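Melibiose/raffinose/stachyose-binding protein MelE (Bacillus subtilis subsp. subtilis str. 168, PDB 4R6H) binds melibiose, raffinose and stachyose and hands them to the membrane components of an ABC transporter for import. Local coordinates at residues A146-R149 against N150-D153; E175-K178 against G179-P183; F194-Y197 against Y198-A202. All coordinates share one frame; numbering follows the deposited sequence.

Contact 1. Residues A146-R149 against N150-D153; sequences AYNR and NILD
An asparagine N-cap closes the start of helix 149-155, where strand 141-148 runs straight into it, and Asn148 makes that cap with its side chain. Its CG lies anti to the backbone N (chi1 -177°), which swings the amide forward over the first turn. Asn148 OD1 then takes two donors, Ile151 N at 3.0 Å and Asn150 ND2 at 2.9 Å, arriving from opposite faces of its plane, neither on a lone pair. The two amide planes stand nearly perpendicular, yet OD1 lies close to the plane of the Asn150 amide, and the bond is fairly straight. Ile151 crosses the Asn148 side chain at about a right angle and rests its CD1 3.4 Å from Asn148 ND2; that nitrogen is held from beyond the turn by Asn263. Behind the cap the main chain takes over: Leu152 N bonds to Asn148 O at 3.3 Å, almost linearly, and Asp153 N to Arg149 O at 3.0 Å. Arg149 O also receives a water, which reaches Asp153 OD1 weakly. On another side of the turn Leu152 CD2 meets Tyr147 CD2 at 3.5 Å, and both residues also pack on Phe267 of strand 265-269. In one of its two conformers, Arg149 forms a salt bridge with Asp361. A side-chain oxygen just before a helix that accepts from the N-H three residues on is the classic asparagine N-cap, here at a strand-to-helix junction.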
loop_
_atom_site.group_PDB
_atom_site.type_symbol
_atom_site.label_atom_id
_atom_site.label_comp_id
_atom_site.label_asym_id
_atom_site.label_seq_id
_atom_site.Cartn_x
_atom_site.Cartn_y
_atom_site.Cartn_z
ATOM N N ALA A 146 -8.251 -7.132 -7.100
ATOM C CA ALA A 146 -8.346 -7.027 -8.548
ATOM C C ALA A 146 -9.119 -8.224 -9.086
ATOM O O ALA A 146 -9.055 -9.323 -8.536
ATOM C CB ALA A 146 -6.985 -6.972 -9.176
ATOM N N TYR A 147 -9.879 -8.022 -10.177
ATOM C CA TYR A 147 -10.707 -9.093 -10.666
ATOM C C TYR A 147 -10.979 -8.954 -12.154
ATOM O O TYR A 147 -10.917 -7.863 -12.713
ATOM C CB TYR A 147 -12.039 -9.145 -9.913
ATOM C CG TYR A 147 -12.957 -7.992 -10.208
ATOM C CD1 TYR A 147 -12.740 -6.720 -9.675
ATOM C CD2 TYR A 147 -14.015 -8.136 -11.102
ATOM C CE1 TYR A 147 -13.588 -5.654 -9.978
ATOM C CE2 TYR A 147 -14.850 -7.097 -11.383
ATOM C CZ TYR A 147 -14.638 -5.858 -10.820
ATOM O OH TYR A 147 -15.447 -4.773 -11.166
ATOM N N ASN A 148 -11.303 -10.082 -12.779
ATOM C CA ASN A 148 -11.658 -10.146 -14.195
ATOM C C ASN A 148 -13.140 -9.875 -14.342
ATOM O O ASN A 148 -13.963 -10.678 -13.931
ATOM C CB ASN A 148 -11.281 -11.518 -14.736
ATOM C CG ASN A 148 -11.543 -11.669 -16.196
ATOM O OD1 ASN A 148 -12.577 -11.203 -16.708
ATOM N ND2 ASN A 148 -10.642 -12.351 -16.880
ATOM N N ARG A 149 -13.481 -8.703 -14.871
ATOM C CA ARG A 149 -14.881 -8.278 -14.961
ATOM C C ARG A 149 -15.732 -9.250 -15.783
ATOM O O ARG A 149 -16.867 -9.564 -15.400
ATOM C CB ARG A 149 -14.969 -6.896 -15.570
ATOM C CG ARG A 149 -14.203 -5.792 -14.853
ATOM C CD ARG A 149 -14.403 -4.472 -15.591
ATOM N NE ARG A 149 -13.645 -3.339 -15.089
ATOM C CZ ARG A 149 -14.079 -2.461 -14.179
ATOM N NH1 ARG A 149 -13.278 -1.472 -13.873
ATOM N NH2 ARG A 149 -15.288 -2.538 -13.628
ATOM N N ASN A 150 -15.167 -9.744 -16.866
ATOM C CA ASN A 150 -15.905 -10.608 -17.776
ATOM C C ASN A 150 -16.229 -11.947 -17.117
ATOM O O ASN A 150 -17.324 -12.476 -17.327
ATOM C CB ASN A 150 -15.058 -10.793 -19.031
ATOM C CG ASN A 150 -14.251 -9.520 -19.399
ATOM O OD1 ASN A 150 -14.757 -8.667 -20.124
ATOM N ND2 ASN A 150 -13.008 -9.368 -18.849
ATOM N N ILE A 151 -15.288 -12.474 -16.305
ATOM C CA ILE A 151 -15.532 -13.742 -15.639
ATOM C C ILE A 151 -16.662 -13.621 -14.639
ATOM O O ILE A 151 -17.544 -14.486 -14.551
ATOM C CB ILE A 151 -14.233 -14.302 -14.986
ATOM C CG1 ILE A 151 -13.257 -14.771 -16.050
ATOM C CG2 ILE A 151 -14.534 -15.428 -14.025
ATOM C CD1 ILE A 151 -11.895 -15.158 -15.517
ATOM N N LEU A 152 -16.664 -12.543 -13.855
ATOM C CA LEU A 152 -17.741 -12.352 -12.919
ATOM C C LEU A 152 -19.088 -12.197 -13.641
ATOM O O LEU A 152 -20.049 -12.811 -13.215
ATOM C CB LEU A 152 -17.513 -11.193 -11.950
ATOM C CG LEU A 152 -16.635 -11.470 -10.737
ATOM C CD1 LEU A 152 -15.278 -12.070 -11.017
ATOM C CD2 LEU A 152 -16.562 -10.233 -9.861
ATOM N N ASP A 153 -19.122 -11.455 -14.752
ATOM C CA ASP A 153 -20.363 -11.356 -15.532
ATOM C C ASP A 153 -20.808 -12.698 -16.107
ATOM O O ASP A 153 -21.997 -13.021 -16.068
ATOM C CB ASP A 153 -20.229 -10.325 -16.646
ATOM C CG ASP A 153 -20.289 -8.887 -16.131
ATOM O OD1 ASP A 153 -20.823 -8.685 -15.019
ATOM O OD2 ASP A 153 -19.821 -8.005 -16.858
HETATM O O HOH W 1 -17.978 -7.711 -13.514
#

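Contact 2. Residues E175-K178 against G179-P183; sequences EKSK and GSIVP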
loop_
_atom_site.group_PDB
_atom_site.type_symbol
_atom_site.label_atom_id
_atom_site.label_comp_id
_atom_site.label_asym_id
_atom_site.label_seq_id
_atom_site.Cartn_x
_atom_site.Cartn_y
_atom_site.Cartn_z
ATOM N N GLU A 175 -17.058 -24.082 -9.173
ATOM C CA GLU A 175 -18.190 -24.981 -9.606
ATOM C C GLU A 175 -18.459 -24.766 -11.110
ATOM O O GLU A 175 -18.402 -25.695 -11.945
ATOM C CB GLU A 175 -19.431 -24.678 -8.747
ATOM C CG GLU A 175 -19.437 -25.350 -7.367
ATOM C CD GLU A 175 -20.182 -24.638 -6.198
ATOM O OE1 GLU A 175 -20.989 -23.678 -6.367
ATOM O OE2 GLU A 175 -19.955 -25.079 -5.035
ATOM N N LYS A 176 -18.671 -23.516 -11.480
ATOM C CA LYS A 176 -19.137 -23.206 -12.842
ATOM C C LYS A 176 -18.027 -23.295 -13.884
ATOM O O LYS A 176 -18.307 -23.603 -15.050
ATOM C CB LYS A 176 -19.861 -21.852 -12.884
ATOM C CG LYS A 176 -21.064 -21.725 -11.963
ATOM C CD LYS A 176 -22.405 -22.000 -12.625
ATOM C CE LYS A 176 -23.545 -21.404 -11.806
ATOM N NZ LYS A 176 -23.419 -19.923 -11.634
ATOM N N SER A 177 -16.766 -23.051 -13.515
ATOM C CA SER A 177 -15.683 -23.122 -14.465
ATOM C C SER A 177 -15.136 -24.545 -14.591
ATOM O O SER A 177 -14.282 -24.795 -15.421
ATOM C CB SER A 177 -14.538 -22.172 -14.098
ATOM O OG SER A 177 -13.720 -22.710 -13.080
ATOM N N LYS A 178 -15.651 -25.420 -13.721
ATOM C CA LYS A 178 -15.228 -26.800 -13.574
ATOM C C LYS A 178 -13.723 -26.905 -13.412
ATOM O O LYS A 178 -13.085 -27.784 -13.981
ATOM C CB LYS A 178 -15.749 -27.664 -14.735
ATOM C CG LYS A 178 -17.009 -28.449 -14.390
ATOM C CD LYS A 178 -18.265 -27.816 -14.958
ATOM C CE LYS A 178 -19.464 -28.727 -14.739
ATOM N NZ LYS A 178 -20.526 -28.481 -15.748
ATOM N N GLY A 179 -13.153 -25.994 -12.628
ATOM C CA GLY A 179 -11.710 -25.978 -12.401
ATOM C C GLY A 179 -10.813 -25.300 -13.439
ATOM O O GLY A 179 -9.609 -25.295 -13.266
ATOM N N SER A 180 -11.372 -24.711 -14.504
ATOM C CA SER A 180 -10.600 -24.082 -15.571
ATOM C C SER A 180 -10.140 -22.632 -15.247
ATOM O O SER A 180 -9.329 -22.042 -15.980
ATOM C CB SER A 180 -11.402 -24.012 -16.879
ATOM O OG SER A 180 -12.571 -23.196 -16.773
ATOM N N ILE A 181 -10.734 -22.045 -14.208
ATOM C CA ILE A 181 -10.385 -20.717 -13.779
ATOM C C ILE A 181 -9.951 -20.774 -12.307
ATOM O O ILE A 181 -10.671 -21.307 -11.463
ATOM C CB ILE A 181 -11.572 -19.746 -13.963
ATOM C CG1 ILE A 181 -11.879 -19.486 -15.444
ATOM C CG2 ILE A 181 -11.264 -18.412 -13.263
ATOM C CD1 ILE A 181 -13.181 -18.746 -15.698
ATOM N N VAL A 182 -8.793 -20.198 -12.011
ATOM C CA VAL A 182 -8.360 -20.062 -10.593
ATOM C C VAL A 182 -9.218 -19.002 -9.917
ATOM O O VAL A 182 -9.207 -17.830 -10.353
ATOM C CB VAL A 182 -6.903 -19.678 -10.478
ATOM C CG1 VAL A 182 -6.556 -19.489 -9.021
ATOM C CG2 VAL A 182 -5.990 -20.718 -11.129
ATOM N N PRO A 183 -9.938 -19.363 -8.827
ATOM C CA PRO A 183 -10.805 -18.338 -8.274
ATOM C C PRO A 183 -10.006 -17.193 -7.619
ATOM O O PRO A 183 -10.369 -16.013 -7.854
ATOM C CB PRO A 183 -11.684 -19.093 -7.271
ATOM C CG PRO A 183 -11.650 -20.506 -7.764
ATOM C CD PRO A 183 -10.320 -20.712 -8.343
#
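Ser177 and Ser180 both hold OG between the backbone N and the carbonyl carbon (chi1 79° and 63°), and these torsions fold each hydroxyl back onto the turn that ends helix 163-177. Ser180 OG donates to Ser177 O at 2.7 Å, in the carbonyl plane and on a lone pair. The same oxygen accepts Ser180 N at 3.1 Å, but from well above that plane, so one residue grips the carbonyl by two different approaches. Ser177 OG bridges both ways along the chain: it accepts from Ile181 N ahead at 3.3 Å and is hydrogen-bonded to Ile173 O, one turn back in the helix. Ile181 lays CG1 and CD1 alongside Ser177 CB, each 4.0 Å away, and packs further on Ile173 and on Tyr155 of helix 149-155. Lys178 has positive phi (51°) and leaves the helix, its long side chain leading away from the turn. At Gly179, phi is again positive, and a side chain there would run into Lys178 O. Residues Ser177 to Ser180 thus make a type I' beta turn, fused to a Schellman motif that ends the helix and sends the chain into strand 182-185.

Contact 3. Residues F194-Y197 against Y198-A202; sequences FAQY and YDQFA
Two glutamines one helical turn apart in helix 192-206 join amide to amide in a nearly straight hydrogen bond. Gln196 NE2 donates to Gln200 OE1 at 2.9 Å and 174°, the acceptor lying in the Gln196 amide plane and the donor nearly on the line of the Gln200 C=O. Gln196, its CG trans to N (chi1 -176°), runs alongside Gln200, both chains extended and pointing the same way. Each NE2 has further partners: that of Gln196 bonds to Gln270 O, that of Gln200 to Thr292 OG1 and Gly144 O, so the pair is fixed at both ends. Elsewhere on the helix Tyr197 sits between two other rings. Its CD1 touches Phe201 CD2 at 3.6 Å, with the planes inclined at 56°, while Tyr197 CD2 and CE2 lie over one face of Tyr198, the rings inclined obliquely, with CE2 4.0 Å from Tyr198 CD1. Replacing Tyr197 with an alanine would probably open a gap between Tyr198 and Phe201 and leave Leu231 O without the hydroxyl that bonds to it. The aromatic cluster faces helix 229-240, where Tyr198 OH bonds to Ser232 and Phe201 packs on Leu231. Helix 383-395 meets Ala195, Tyr198 and Asp199, while the two glutamines lie against Met269 of strand 265-269, so this part of helix 192-206 packs against the mixed sheet and against helices 229-240 and 383-395.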
loop_
_atom_site.group_PDB
_atom_site.type_symbol
_atom_site.label_atom_id
_atom_site.label_comp_id
_atom_site.label_asym_id
_atom_site.label_seq_id
_atom_site.Cartn_x
_atom_site.Cartn_y
_atom_site.Cartn_z
ATOM N N PHE A 194 1.497 -13.678 0.553
ATOM C CA PHE A 194 0.646 -14.021 1.693
ATOM C C PHE A 194 0.613 -12.921 2.729
ATOM O O PHE A 194 -0.415 -12.673 3.378
ATOM C CB PHE A 194 1.086 -15.324 2.338
ATOM C CG PHE A 194 1.014 -16.498 1.406
ATOM C CD1 PHE A 194 -0.224 -16.950 0.968
ATOM C CD2 PHE A 194 2.165 -17.151 0.955
ATOM C CE1 PHE A 194 -0.313 -18.028 0.109
ATOM C CE2 PHE A 194 2.080 -18.228 0.103
ATOM C CZ PHE A 194 0.847 -18.659 -0.336
ATOM N N ALA A 195 1.723 -12.203 2.898
ATOM C CA ALA A 195 1.706 -11.086 3.788
ATOM C C ALA A 195 0.651 -10.074 3.389
ATOM O O ALA A 195 -0.010 -9.459 4.246
ATOM C CB ALA A 195 3.082 -10.431 3.909
ATOM N N GLN A 196 0.521 -9.830 2.094
ATOM C CA GLN A 196 -0.447 -8.856 1.621
ATOM C C GLN A 196 -1.889 -9.248 2.025
ATOM O O GLN A 196 -2.713 -8.399 2.394
ATOM C CB GLN A 196 -0.343 -8.701 0.097
ATOM C CG GLN A 196 -1.263 -7.625 -0.422
ATOM C CD GLN A 196 -1.048 -7.197 -1.853
ATOM O OE1 GLN A 196 -0.103 -7.603 -2.508
ATOM N NE2 GLN A 196 -1.927 -6.305 -2.326
ATOM N N TYR A 197 -2.171 -10.543 1.890
ATOM C CA TYR A 197 -3.471 -11.083 2.296
ATOM C C TYR A 197 -3.730 -10.795 3.783
ATOM O O TYR A 197 -4.786 -10.263 4.180
ATOM C CB TYR A 197 -3.539 -12.599 1.969
ATOM C CG TYR A 197 -4.612 -13.318 2.732
ATOM C CD1 TYR A 197 -5.953 -13.268 2.322
ATOM C CD2 TYR A 197 -4.304 -13.972 3.903
ATOM C CE1 TYR A 197 -6.952 -13.891 3.082
ATOM C CE2 TYR A 197 -5.282 -14.579 4.668
ATOM C CZ TYR A 197 -6.592 -14.574 4.228
ATOM O OH TYR A 197 -7.568 -15.177 5.011
ATOM N N TYR A 198 -2.790 -11.221 4.612
ATOM C CA TYR A 198 -2.948 -11.021 6.051
ATOM C C TYR A 198 -3.072 -9.552 6.406
ATOM O O TYR A 198 -3.911 -9.165 7.221
ATOM C CB TYR A 198 -1.819 -11.649 6.822
ATOM C CG TYR A 198 -1.866 -13.151 7.034
ATOM C CD1 TYR A 198 -2.881 -13.752 7.781
ATOM C CD2 TYR A 198 -0.827 -13.968 6.612
ATOM C CE1 TYR A 198 -2.888 -15.125 8.032
ATOM C CE2 TYR A 198 -0.826 -15.318 6.875
ATOM C CZ TYR A 198 -1.841 -15.892 7.608
ATOM O OH TYR A 198 -1.794 -17.256 7.836
ATOM N N ASP A 199 -2.171 -8.735 5.850
ATOM C CA ASP A 199 -2.119 -7.324 6.198
ATOM C C ASP A 199 -3.409 -6.604 5.816
ATOM O O ASP A 199 -3.983 -5.845 6.642
ATOM C CB ASP A 199 -0.874 -6.689 5.515
ATOM C CG ASP A 199 -0.357 -5.463 6.210
ATOM O OD1 ASP A 199 -0.654 -5.216 7.364
ATOM O OD2 ASP A 199 0.477 -4.798 5.599
ATOM N N GLN A 200 -3.890 -6.795 4.589
ATOM C CA GLN A 200 -5.079 -6.106 4.159
ATOM C C GLN A 200 -6.291 -6.542 4.975
ATOM O O GLN A 200 -7.048 -5.700 5.414
ATOM C CB GLN A 200 -5.408 -6.289 2.669
ATOM C CG GLN A 200 -4.595 -5.440 1.738
ATOM C CD GLN A 200 -4.994 -5.554 0.271
ATOM O OE1 GLN A 200 -4.122 -5.614 -0.575
ATOM N NE2 GLN A 200 -6.281 -5.406 -0.028
ATOM N N PHE A 201 -6.457 -7.862 5.161
ATOM C CA PHE A 201 -7.679 -8.331 5.840
ATOM C C PHE A 201 -7.634 -8.124 7.355
ATOM O O PHE A 201 -8.666 -8.153 8.019
ATOM C CB PHE A 201 -8.052 -9.751 5.442
ATOM C CG PHE A 201 -8.720 -9.857 4.100
ATOM C CD1 PHE A 201 -10.033 -9.400 3.902
ATOM C CD2 PHE A 201 -8.058 -10.422 3.035
ATOM C CE1 PHE A 201 -10.631 -9.533 2.662
ATOM C CE2 PHE A 201 -8.665 -10.589 1.800
ATOM C CZ PHE A 201 -9.971 -10.112 1.612
ATOM N N ALA A 202 -6.454 -7.902 7.917
ATOM C CA ALA A 202 -6.363 -7.566 9.344
ATOM C C ALA A 202 -7.116 -6.288 9.683
ATOM O O ALA A 202 -7.651 -6.136 10.773
ATOM C CB ALA A 202 -4.906 -7.394 9.753
#

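Along the chain the three contacts come in series, all in the bacterial solute-binding protein fold. Contacts 1 and 2, with centres 13 Å apart, are neighbours: one starts helix 149-155, the other ends helix 163-177, and Ile151 CD1 meets Ile181 CD1 at 3.8 Å between them. Both adjoin the same mixed sheet: strand 141-148 enters contact 1, and contact 2 runs on into strand 182-185, each strand paired with 265-269. Contact 3 lies deeper, its centre about 22 Å from that of contact 1 and 24 Å from that of contact 2, on the helix following strand 182-185. It touches neither, but reaches the sheet through Met269 and Gly144. Helix ends joined to the sheet's strands and a helix packed against it thus build one region of this sugar-binding protein.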